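Local coordinates for cytosolic iron-sulfur protein assembly protein 1 (Saccharomyces cerevisiae, PDB 2HES) that serves as an essential WD40-propeller component of the cytosolic iron-sulfur protein assembly machinery, required for maturation of extramitochondrial iron-sulfur proteins, at residues G119-T124 / I133-E138; T70-A75 / V113-D118; S19-Q24 / V64-H69; S147-H152 / R178-Y183. All coordinates share one frame; numbering follows the deposited sequence.

Contact 1 (G119-T124 / I133-E138)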
# COMPACT_ATOMS: atom_id res chain seq x y z
N GLY A 119 -14.30 -5.62 4.64
CA GLY A 119 -14.57 -4.30 5.18
C GLY A 119 -14.70 -4.24 6.68
O GLY A 119 -15.00 -3.18 7.25
N TYR A 120 -14.44 -5.36 7.34
CA TYR A 120 -14.58 -5.38 8.80
C TYR A 120 -13.33 -5.16 9.62
O TYR A 120 -13.41 -4.90 10.80
CB TYR A 120 -15.19 -6.67 9.25
CG TYR A 120 -16.57 -6.88 8.79
CD1 TYR A 120 -17.55 -5.88 8.93
CD2 TYR A 120 -16.94 -8.10 8.24
CE1 TYR A 120 -18.86 -6.09 8.49
CE2 TYR A 120 -18.24 -8.33 7.83
CZ TYR A 120 -19.19 -7.33 7.96
OH TYR A 120 -20.49 -7.57 7.53
N TYR A 121 -12.16 -5.29 9.01
CA TYR A 121 -10.91 -5.19 9.76
C TYR A 121 -10.08 -4.09 9.16
O TYR A 121 -10.03 -3.96 7.94
CB TYR A 121 -10.14 -6.51 9.68
CG TYR A 121 -10.81 -7.66 10.37
CD1 TYR A 121 -11.20 -7.57 11.71
CD2 TYR A 121 -11.03 -8.85 9.68
CE1 TYR A 121 -11.82 -8.67 12.35
CE2 TYR A 121 -11.63 -9.94 10.30
CZ TYR A 121 -12.03 -9.84 11.63
OH TYR A 121 -12.63 -10.92 12.24
N LEU A 122 -9.54 -3.27 10.03
CA LEU A 122 -8.59 -2.25 9.68
C LEU A 122 -7.30 -2.57 10.43
O LEU A 122 -7.27 -2.66 11.65
CB LEU A 122 -9.14 -0.86 10.10
CG LEU A 122 -8.18 0.31 9.89
CD1 LEU A 122 -7.99 0.53 8.43
CD2 LEU A 122 -8.68 1.63 10.59
N ALA A 123 -6.23 -2.80 9.66
CA ALA A 123 -4.89 -2.98 10.21
C ALA A 123 -4.13 -1.67 10.22
O ALA A 123 -4.23 -0.88 9.27
CB ALA A 123 -4.12 -3.96 9.35
N THR A 124 -3.37 -1.45 11.28
CA THR A 124 -2.51 -0.28 11.34
C THR A 124 -1.08 -0.73 11.67
O THR A 124 -0.87 -1.74 12.34
CB THR A 124 -3.02 0.79 12.35
OG1 THR A 124 -2.83 0.35 13.70
CG2 THR A 124 -4.51 1.21 12.05
N ILE A 133 -4.78 -4.82 14.86
CA ILE A 133 -5.97 -5.20 14.09
C ILE A 133 -7.18 -4.65 14.81
O ILE A 133 -7.36 -4.90 16.03
CB ILE A 133 -6.14 -6.74 13.90
CG1 ILE A 133 -4.89 -7.40 13.31
CG2 ILE A 133 -7.35 -7.03 13.00
CD1 ILE A 133 -4.59 -7.00 11.92
N TRP A 134 -7.98 -3.86 14.09
CA TRP A 134 -9.20 -3.25 14.66
C TRP A 134 -10.39 -3.86 13.91
O TRP A 134 -10.30 -4.19 12.72
CB TRP A 134 -9.20 -1.71 14.50
CG TRP A 134 -8.14 -0.95 15.30
CD1 TRP A 134 -6.85 -0.62 14.90
CD2 TRP A 134 -8.29 -0.41 16.64
NE1 TRP A 134 -6.21 0.07 15.92
CE2 TRP A 134 -7.06 0.21 16.99
CE3 TRP A 134 -9.35 -0.39 17.57
CZ2 TRP A 134 -6.86 0.84 18.22
CZ3 TRP A 134 -9.14 0.23 18.81
CH2 TRP A 134 -7.90 0.86 19.11
N GLU A 135 -11.53 -4.01 14.60
CA GLU A 135 -12.72 -4.54 13.95
C GLU A 135 -13.85 -3.52 14.01
O GLU A 135 -14.01 -2.85 15.01
CB GLU A 135 -13.19 -5.81 14.66
CG GLU A 135 -14.37 -6.49 13.99
CD GLU A 135 -14.68 -7.86 14.54
OE1 GLU A 135 -14.55 -8.07 15.77
OE2 GLU A 135 -15.07 -8.73 13.73
N THR A 136 -14.64 -3.45 12.95
CA THR A 136 -15.84 -2.61 12.95
C THR A 136 -17.00 -3.36 12.31
O THR A 136 -16.87 -4.53 11.92
CB THR A 136 -15.56 -1.24 12.25
OG1 THR A 136 -16.66 -0.33 12.45
CG2 THR A 136 -15.29 -1.42 10.72
N ASP A 137 -18.17 -2.72 12.23
CA ASP A 137 -19.30 -3.42 11.64
C ASP A 137 -19.67 -2.69 10.36
O ASP A 137 -18.94 -1.79 9.89
CB ASP A 137 -20.48 -3.49 12.62
CG ASP A 137 -21.06 -2.12 12.96
OD1 ASP A 137 -20.73 -1.12 12.28
OD2 ASP A 137 -21.86 -2.05 13.91
N GLU A 138 -20.81 -3.10 9.80
CA GLU A 138 -21.36 -2.55 8.58
C GLU A 138 -21.26 -1.03 8.56
O GLU A 138 -21.05 -0.44 7.50
CB GLU A 138 -22.84 -2.98 8.44
CG GLU A 138 -23.13 -4.45 8.82
CD GLU A 138 -24.36 -5.03 8.09
OE1 GLU A 138 -24.88 -4.34 7.19
OE2 GLU A 138 -24.80 -6.15 8.43
O HOH W 1 -17.53 -2.03 7.41

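Contact 2 (T70-A75 / V113-D118)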
# COMPACT_ATOMS: atom_id res chain seq x y z
N THR A 70 -16.41 0.98 -1.14
CA THR A 70 -17.24 1.90 -0.36
C THR A 70 -16.67 3.33 -0.45
O THR A 70 -15.64 3.57 -1.13
CB THR A 70 -17.33 1.46 1.14
OG1 THR A 70 -18.47 2.04 1.77
CG2 THR A 70 -16.14 1.90 1.92
N SER A 71 -17.34 4.27 0.23
CA SER A 71 -16.81 5.63 0.36
C SER A 71 -16.52 6.08 1.81
O SER A 71 -16.65 7.26 2.15
CB SER A 71 -17.69 6.65 -0.38
OG SER A 71 -19.07 6.43 -0.14
N LEU A 72 -16.10 5.13 2.65
CA LEU A 72 -15.53 5.42 3.96
C LEU A 72 -14.01 5.34 3.90
O LEU A 72 -13.47 4.39 3.32
CB LEU A 72 -16.02 4.41 4.96
CG LEU A 72 -15.47 4.52 6.37
CD1 LEU A 72 -16.43 5.24 7.26
CD2 LEU A 72 -15.27 3.06 6.85
N LEU A 73 -13.34 6.29 4.54
CA LEU A 73 -11.86 6.44 4.42
C LEU A 73 -11.13 6.45 5.75
O LEU A 73 -11.57 7.10 6.70
CB LEU A 73 -11.55 7.75 3.66
CG LEU A 73 -10.09 8.22 3.55
CD1 LEU A 73 -9.33 7.35 2.61
CD2 LEU A 73 -10.04 9.65 3.02
N ALA A 74 -9.99 5.77 5.81
CA ALA A 74 -9.12 5.82 6.98
C ALA A 74 -7.82 6.56 6.64
O ALA A 74 -7.33 6.46 5.51
CB ALA A 74 -8.85 4.39 7.50
N ALA A 75 -7.29 7.31 7.61
CA ALA A 75 -6.02 8.05 7.47
C ALA A 75 -5.12 7.95 8.69
O ALA A 75 -5.53 8.35 9.79
CB ALA A 75 -6.29 9.56 7.08
N VAL A 113 -2.10 2.17 6.98
CA VAL A 113 -3.47 1.66 7.28
C VAL A 113 -3.94 0.84 6.10
O VAL A 113 -3.65 1.18 4.93
CB VAL A 113 -4.49 2.80 7.61
CG1 VAL A 113 -4.03 3.64 8.80
CG2 VAL A 113 -4.69 3.74 6.43
N ALA A 114 -4.72 -0.20 6.37
CA ALA A 114 -5.20 -1.06 5.29
C ALA A 114 -6.39 -1.85 5.79
O ALA A 114 -6.38 -2.33 6.95
CB ALA A 114 -4.11 -2.02 4.81
N TRP A 115 -7.37 -2.03 4.89
CA TRP A 115 -8.62 -2.72 5.22
C TRP A 115 -8.66 -4.14 4.62
O TRP A 115 -8.21 -4.38 3.48
CB TRP A 115 -9.81 -2.00 4.59
CG TRP A 115 -10.06 -0.65 5.09
CD1 TRP A 115 -9.51 0.52 4.65
CD2 TRP A 115 -10.97 -0.31 6.14
NE1 TRP A 115 -10.05 1.58 5.37
CE2 TRP A 115 -10.93 1.09 6.30
CE3 TRP A 115 -11.83 -1.06 6.95
CZ2 TRP A 115 -11.71 1.75 7.24
CZ3 TRP A 115 -12.61 -0.40 7.91
CH2 TRP A 115 -12.53 0.99 8.04
N SER A 116 -9.28 -5.07 5.34
CA SER A 116 -9.62 -6.37 4.75
C SER A 116 -10.70 -6.18 3.70
O SER A 116 -11.46 -5.23 3.79
CB SER A 116 -10.09 -7.33 5.84
OG SER A 116 -11.21 -6.78 6.52
N ASN A 117 -10.77 -7.07 2.69
CA ASN A 117 -11.77 -6.88 1.62
C ASN A 117 -13.21 -7.10 2.06
O ASN A 117 -14.10 -6.56 1.43
CB ASN A 117 -11.47 -7.68 0.35
CG ASN A 117 -12.44 -7.33 -0.82
OD1 ASN A 117 -12.53 -6.16 -1.25
ND2 ASN A 117 -13.16 -8.33 -1.32
N ASP A 118 -13.45 -7.80 3.17
CA ASP A 118 -14.83 -7.83 3.72
C ASP A 118 -15.26 -6.51 4.43
O ASP A 118 -16.44 -6.34 4.79
CB ASP A 118 -15.08 -9.06 4.61
CG ASP A 118 -14.24 -9.09 5.90
OD1 ASP A 118 -13.60 -8.10 6.29
OD2 ASP A 118 -14.24 -10.17 6.57

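Contact 3 (S19-Q24 / V64-H69)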
# COMPACT_ATOMS: atom_id res chain seq x y z
N SER A 19 1.13 8.68 0.15
CA SER A 19 0.12 7.62 0.07
C SER A 19 -1.05 8.05 -0.78
O SER A 19 -1.40 9.25 -0.83
CB SER A 19 -0.41 7.26 1.47
OG SER A 19 -1.29 6.14 1.40
N PHE A 20 -1.65 7.09 -1.46
CA PHE A 20 -2.94 7.32 -2.08
C PHE A 20 -3.72 6.03 -2.29
O PHE A 20 -3.15 4.93 -2.18
CB PHE A 20 -2.90 8.26 -3.34
CG PHE A 20 -1.98 7.82 -4.47
CD1 PHE A 20 -1.90 6.51 -4.89
CD2 PHE A 20 -1.28 8.80 -5.18
CE1 PHE A 20 -1.07 6.15 -5.97
CE2 PHE A 20 -0.47 8.45 -6.26
CZ PHE A 20 -0.37 7.14 -6.66
N ASP A 21 -5.03 6.14 -2.48
CA ASP A 21 -5.84 4.95 -2.63
C ASP A 21 -7.07 5.33 -3.41
O ASP A 21 -7.55 6.47 -3.25
CB ASP A 21 -6.25 4.37 -1.25
CG ASP A 21 -6.71 2.90 -1.32
OD1 ASP A 21 -6.08 2.09 -2.05
OD2 ASP A 21 -7.70 2.56 -0.64
N PHE A 22 -7.56 4.39 -4.22
CA PHE A 22 -8.67 4.60 -5.19
C PHE A 22 -9.86 3.70 -4.90
O PHE A 22 -9.71 2.48 -4.79
CB PHE A 22 -8.13 4.27 -6.60
CG PHE A 22 -9.05 4.61 -7.74
CD1 PHE A 22 -9.29 5.95 -8.07
CD2 PHE A 22 -9.62 3.61 -8.53
CE1 PHE A 22 -10.10 6.28 -9.14
CE2 PHE A 22 -10.43 3.93 -9.62
CZ PHE A 22 -10.68 5.29 -9.92
N SER A 23 -11.06 4.28 -4.81
CA SER A 23 -12.27 3.49 -4.67
C SER A 23 -13.39 4.30 -5.27
O SER A 23 -13.45 5.48 -5.01
CB SER A 23 -12.59 3.23 -3.18
OG SER A 23 -13.78 2.43 -3.03
N GLN A 24 -14.25 3.66 -6.06
CA GLN A 24 -15.51 4.26 -6.51
C GLN A 24 -15.24 5.56 -7.27
O GLN A 24 -15.90 6.58 -7.04
CB GLN A 24 -16.46 4.51 -5.33
CG GLN A 24 -16.77 3.24 -4.54
CD GLN A 24 -18.25 3.06 -4.28
OE1 GLN A 24 -18.94 2.34 -5.02
NE2 GLN A 24 -18.75 3.72 -3.24
N VAL A 64 -3.32 6.46 3.65
CA VAL A 64 -4.78 6.60 3.51
C VAL A 64 -5.29 5.34 2.83
O VAL A 64 -4.62 4.80 1.94
CB VAL A 64 -5.22 7.85 2.69
CG1 VAL A 64 -4.89 9.15 3.44
CG2 VAL A 64 -4.63 7.86 1.26
N ALA A 65 -6.45 4.86 3.25
CA ALA A 65 -7.05 3.72 2.56
C ALA A 65 -8.57 3.74 2.68
O ALA A 65 -9.11 3.94 3.79
CB ALA A 65 -6.54 2.44 3.17
N TRP A 66 -9.22 3.40 1.56
CA TRP A 66 -10.67 3.29 1.49
C TRP A 66 -11.13 1.93 2.01
O TRP A 66 -10.54 0.88 1.66
CB TRP A 66 -11.12 3.41 0.05
CG TRP A 66 -10.96 4.75 -0.57
CD1 TRP A 66 -9.99 5.11 -1.44
CD2 TRP A 66 -11.80 5.90 -0.40
NE1 TRP A 66 -10.16 6.42 -1.84
CE2 TRP A 66 -11.28 6.93 -1.22
CE3 TRP A 66 -12.95 6.15 0.35
CZ2 TRP A 66 -11.86 8.20 -1.31
CZ3 TRP A 66 -13.55 7.42 0.26
CH2 TRP A 66 -13.00 8.42 -0.57
N ARG A 67 -12.21 1.93 2.78
CA ARG A 67 -12.85 0.67 3.08
C ARG A 67 -13.43 0.13 1.76
O ARG A 67 -14.27 0.78 1.13
CB ARG A 67 -13.93 0.87 4.14
CG ARG A 67 -14.59 -0.44 4.57
CD ARG A 67 -15.84 -0.18 5.38
NE ARG A 67 -16.85 0.48 4.55
CZ ARG A 67 -18.11 0.69 4.91
NH1 ARG A 67 -18.54 0.28 6.09
NH2 ARG A 67 -18.94 1.33 4.08
N PRO A 68 -12.95 -1.05 1.29
CA PRO A 68 -13.13 -1.44 -0.14
C PRO A 68 -14.55 -1.35 -0.71
O PRO A 68 -15.54 -1.60 0.00
CB PRO A 68 -12.62 -2.88 -0.16
CG PRO A 68 -11.57 -2.88 0.94
CD PRO A 68 -12.17 -2.06 2.04
N HIS A 69 -14.63 -1.00 -2.00
CA HIS A 69 -15.89 -0.78 -2.74
C HIS A 69 -16.91 0.12 -2.04
O HIS A 69 -18.11 0.05 -2.31
CB HIS A 69 -16.53 -2.13 -3.17
CG HIS A 69 -15.57 -3.05 -3.86
ND1 HIS A 69 -14.60 -2.61 -4.73
CD2 HIS A 69 -15.44 -4.40 -3.81
CE1 HIS A 69 -13.91 -3.64 -5.19
NE2 HIS A 69 -14.40 -4.74 -4.65
O HOH W 2 -8.55 0.12 0.26
O HOH W 3 -12.99 -0.48 -3.89
O HOH W 4 -18.34 -0.21 -4.97

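Contact 4 (S147-H152 / R178-Y183)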
# COMPACT_ATOMS: atom_id res chain seq x y z
N SER A 147 -6.43 -7.42 18.15
CA SER A 147 -5.08 -7.97 18.30
C SER A 147 -3.99 -6.92 18.20
O SER A 147 -4.14 -5.91 17.50
CB SER A 147 -4.83 -9.08 17.27
OG SER A 147 -3.57 -9.65 17.54
N VAL A 148 -2.92 -7.14 18.95
CA VAL A 148 -1.73 -6.28 18.94
C VAL A 148 -0.55 -7.19 18.63
O VAL A 148 -0.19 -8.07 19.45
CB VAL A 148 -1.53 -5.59 20.29
CG1 VAL A 148 -0.23 -4.79 20.26
CG2 VAL A 148 -2.66 -4.61 20.56
N LEU A 149 0.05 -6.99 17.45
CA LEU A 149 0.91 -8.00 16.84
C LEU A 149 2.33 -7.47 16.83
O LEU A 149 2.65 -6.52 16.08
CB LEU A 149 0.46 -8.27 15.43
CG LEU A 149 -0.93 -8.89 15.35
CD1 LEU A 149 -1.43 -8.82 13.95
CD2 LEU A 149 -0.86 -10.35 15.93
N GLN A 150 3.15 -8.05 17.70
CA GLN A 150 4.49 -7.52 17.98
C GLN A 150 5.51 -8.61 17.73
O GLN A 150 5.95 -9.29 18.66
CB GLN A 150 4.53 -7.01 19.44
CG GLN A 150 3.53 -5.91 19.71
CD GLN A 150 3.74 -5.26 21.06
OE1 GLN A 150 2.90 -5.41 21.96
NE2 GLN A 150 4.86 -4.57 21.23
N GLU A 151 5.88 -8.81 16.47
CA GLU A 151 6.94 -9.78 16.14
C GLU A 151 8.10 -9.19 15.37
O GLU A 151 9.25 -9.69 15.48
CB GLU A 151 6.38 -11.01 15.41
CG GLU A 151 5.21 -11.73 16.13
CD GLU A 151 5.53 -12.18 17.57
OE1 GLU A 151 6.62 -12.74 17.83
OE2 GLU A 151 4.66 -11.97 18.44
N HIS A 152 7.82 -8.15 14.59
CA HIS A 152 8.85 -7.42 13.85
C HIS A 152 9.83 -6.89 14.90
O HIS A 152 9.45 -6.65 16.05
CB HIS A 152 8.28 -6.27 12.99
CG HIS A 152 7.69 -6.74 11.69
ND1 HIS A 152 8.46 -7.32 10.70
CD2 HIS A 152 6.42 -6.75 11.23
CE1 HIS A 152 7.68 -7.66 9.68
NE2 HIS A 152 6.44 -7.34 9.99
N ARG A 178 6.16 -10.18 7.04
CA ARG A 178 5.49 -11.18 7.85
C ARG A 178 4.07 -11.35 7.34
O ARG A 178 3.43 -10.38 6.92
CB ARG A 178 5.48 -10.83 9.35
CG ARG A 178 6.85 -11.13 9.97
CD ARG A 178 6.84 -10.87 11.46
NE ARG A 178 8.16 -11.14 11.99
CZ ARG A 178 8.52 -12.20 12.69
NH1 ARG A 178 7.66 -13.16 13.00
NH2 ARG A 178 9.81 -12.28 13.06
N ILE A 179 3.60 -12.59 7.40
CA ILE A 179 2.23 -12.93 6.98
C ILE A 179 1.47 -13.25 8.24
O ILE A 179 1.97 -14.04 9.08
CB ILE A 179 2.23 -14.17 5.98
CG1 ILE A 179 3.14 -13.97 4.77
CG2 ILE A 179 0.76 -14.50 5.55
CD1 ILE A 179 2.78 -12.75 3.93
N TRP A 180 0.25 -12.73 8.36
CA TRP A 180 -0.52 -12.89 9.56
C TRP A 180 -1.88 -13.44 9.17
O TRP A 180 -2.45 -13.03 8.14
CB TRP A 180 -0.75 -11.54 10.21
CG TRP A 180 0.52 -10.77 10.42
CD1 TRP A 180 1.08 -9.92 9.52
CD2 TRP A 180 1.31 -10.69 11.62
NE1 TRP A 180 2.22 -9.35 10.07
CE2 TRP A 180 2.38 -9.80 11.35
CE3 TRP A 180 1.25 -11.32 12.89
CZ2 TRP A 180 3.39 -9.51 12.30
CZ3 TRP A 180 2.26 -11.05 13.82
CH2 TRP A 180 3.32 -10.13 13.51
N LYS A 181 -2.39 -14.34 10.00
CA LYS A 181 -3.65 -15.04 9.71
C LYS A 181 -4.36 -15.26 11.03
O LYS A 181 -3.68 -15.36 12.04
CB LYS A 181 -3.28 -16.42 9.17
CG LYS A 181 -4.43 -17.31 8.91
CD LYS A 181 -3.94 -18.51 8.14
CE LYS A 181 -5.12 -19.41 7.82
NZ LYS A 181 -4.85 -20.38 6.74
N ASP A 182 -5.70 -15.36 11.04
CA ASP A 182 -6.35 -15.68 12.32
C ASP A 182 -6.94 -17.08 12.34
O ASP A 182 -7.30 -17.64 11.29
CB ASP A 182 -7.45 -14.68 12.65
CG ASP A 182 -8.76 -15.03 12.01
OD1 ASP A 182 -8.93 -14.74 10.81
OD2 ASP A 182 -9.62 -15.61 12.71
N TYR A 183 -7.00 -17.65 13.55
CA TYR A 183 -7.90 -18.75 13.85
C TYR A 183 -8.84 -18.26 14.93
O TYR A 183 -8.42 -18.07 16.07
CB TYR A 183 -7.12 -20.00 14.27
CG TYR A 183 -6.42 -20.62 13.08
CD1 TYR A 183 -7.08 -21.52 12.24
CD2 TYR A 183 -5.11 -20.26 12.76
CE1 TYR A 183 -6.45 -22.06 11.12
CE2 TYR A 183 -4.47 -20.79 11.64
CZ TYR A 183 -5.14 -21.69 10.84
OH TYR A 183 -4.51 -22.22 9.74

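Contact 1 (G119-T124 / I133-E138)
L122 and W134 form an antiparallel hydrogen-bonded pair. L122 N donates to W134 O at 2.9 Å, and W134 N returns a bond to L122 O at 2.8 Å. A third backbone bond runs from T136 N to Y120 O, also 2.9 Å. Y121 with E135 and A123 with I133 are the non-hydrogen-bonded pairs. A CA-H...O contact supplements the ladder, with Y121 CA 3.2 Å from W134 O. One water donates to both G119 O and D137 O and bridges the two segments beyond the strand pairing.

Apolar contacts line the face that carries Y121, A123 and I133. I133 CG2 meets Y121 CD1 at 4.1 Å, and I133 CD1 meets A123 CB at 4.0 Å. W161 of the next sheet also touches these three side chains. On the face that carries L122 and W134, their CB atoms are neighbours. The indole edge comes near L122 O, and T124 CG2 approaches W134 CD1.

E135 and Y121 run side by side, pointing the same way. E135 CG is anti to the backbone N (chi1 -176°), which brings it beside Y121 CE1. The carboxylate and ring planes are 26° apart. E135 OE2 stands 3.5 Å from Y121 CE1. The Y121 hydroxyl makes a weak hydrogen bond to D185.

This is the hairpin of the second and third strands of a four-stranded WD40 propeller blade.

Contact 2 (T70-A75 / V113-D118)
L72 and A74 both touch the indole of W115. L72 CD2 reaches the far end of the six-membered ring, 3.6 Å from W115 CH2. The leucine and tryptophan side chains cross at about a right angle. A74 CB lies nearer the pyrrole side, 3.7 Å from W115 NE1. The same methyl is 3.9 Å from W115 CZ2, so both aliphatic groups rest against one indole, each approaching it obliquely.

V113 supplies the second patch. Its CG2 stands 4.3 Å from A74 CB. The same methyl approaches A74 O at 3.9 Å. All five touching residues are buried, and no hydrogen bond joins the two segments.

The contact joins two neighbouring blades of the WD40 propeller. Strand 72-77 is the second strand of its blade, and strand 110-115 is the first strand of the next. Their axes come within 7.4 Å and run 150° apart in direction.

W115 CG is anti to the carbonyl carbon (chi1 -64°), which puts it nearer to A74 CB than W115 CB is. The indole N-H of W115 bonds to A65 O in the first strand of the preceding blade. A74 N also bonds to A65 O, which puts the A74 methyl close to the indole nitrogen. V113 is held from the same strand, because S63 OG bonds to its backbone N. Within its own blade, W115 touches L122. L72 also packs on I84 and A86 of strand 82-86. Past the end of the strand, S116 OG donates to D118 OD1 at 2.7 Å.

Contact 3 (S19-Q24 / V64-H69)
The indole of W66 carries S23 CB over one face and D21 O at its edge. S23 CB sits 3.4 Å above the ring plane, offset toward the rim, in a CH-pi contact with the five-membered ring. The D21 carboxylate and the indole planes are 31° apart. These are the first strands of two consecutive WD40 propeller blades. They run nearly parallel, and the hydrogen bonds between them use side chains.

W66 NE1 donates to D21 O at 3.0 Å. The bond is bent, 131° at the hydrogen. D21 O lies close to the indole plane, but the donor stands above the carbonyl plane. The backbone of W66 is gripped more squarely. W66 N bonds to D21 OD2 at 2.8 Å, nearly straight at 170°, on the anti lone pair of that oxygen. D21 therefore holds W66 by its carboxylate and by its main chain. A leucine in place of W66 would probably leave D21 O without its indole donor and open a gap beside S23 CB.

Further back, V64 N donates to S19 OG at 3.0 Å. V64 CG2 packs on F20 CA. K302 lies near D21 OD1 in a long, weak ion pair.

At the other end, S23 OG bonds to T70 O. A water donates to S23 OG and accepts from H69 N. Another water donates to Q24 OE1 at 2.6 Å and to H69 O at 2.7 Å.

Contact 4 (S147-H152 / R178-Y183)
L149 and W180 face each other across a wide backbone gap, with L149 CA 8.9 Å from W180 CA. Strand 144-149 is the last of its blade and strand 177-183 the third of the next, so the contact lies between neighbouring blades. At the loop end the gap is narrower, 7.8 Å from H152 CA to R178 CA. No hydrogen bond joins the segments, so side chains carry the contact.

L149 lies over one face of the W180 indole. Its CB makes a CH-pi contact with the six-membered ring and comes 3.7 Å from W180 CZ3. E151 CG meets the edge of that ring, 3.6 Å from W180 CH2.

R178 runs extended from CG to NE past the imidazole of H152. R178 CD stands over the centre of that ring, 3.8 Å from the H152 centroid. The guanidinium is turned 87° from the imidazole and takes E151 CB over one face. E151 CB is 3.5 Å from R178 NH1, yet E151 OE1 stays 5.0 Å from that nitrogen. An alanine in place of R178 would probably leave one face of H152 poorly covered and a gap beside E151 CB.

H152 and W180 belong to the structural tetrad known from WD40 repeats. H152 NE2 and W180 NE1 both bond to S170 OG, and H152 ND1 bonds to D174 OD2. R178 and L149 pack on these rings through carbon atoms, while the ring nitrogens make the polar bonds. The acidic partner at ND1 would probably polarise the imidazole.

In the fold
Along the chain the contacts come in the order 3, 2, 1, 4, each closing before the next opens. They follow the propeller through four successive blades. Contacts 3 and 2 have centres about 6 Å apart and share the sheet that holds strands 61-66 and 72-77. Contact 2 lies about 8 Å from contact 1, centre to centre, and strands 110-115 and 121-126 are neighbours in one sheet. The centres of contacts 4 and 1 are about 14 Å apart, linked through strands 131-135 and 144-149. Contacts 3 and 4 are farthest apart, about 23 Å between centres. Contact 1 lies within a blade, while the other three join consecutive blades, so together they span four neighbouring blades of the seven-bladed propeller.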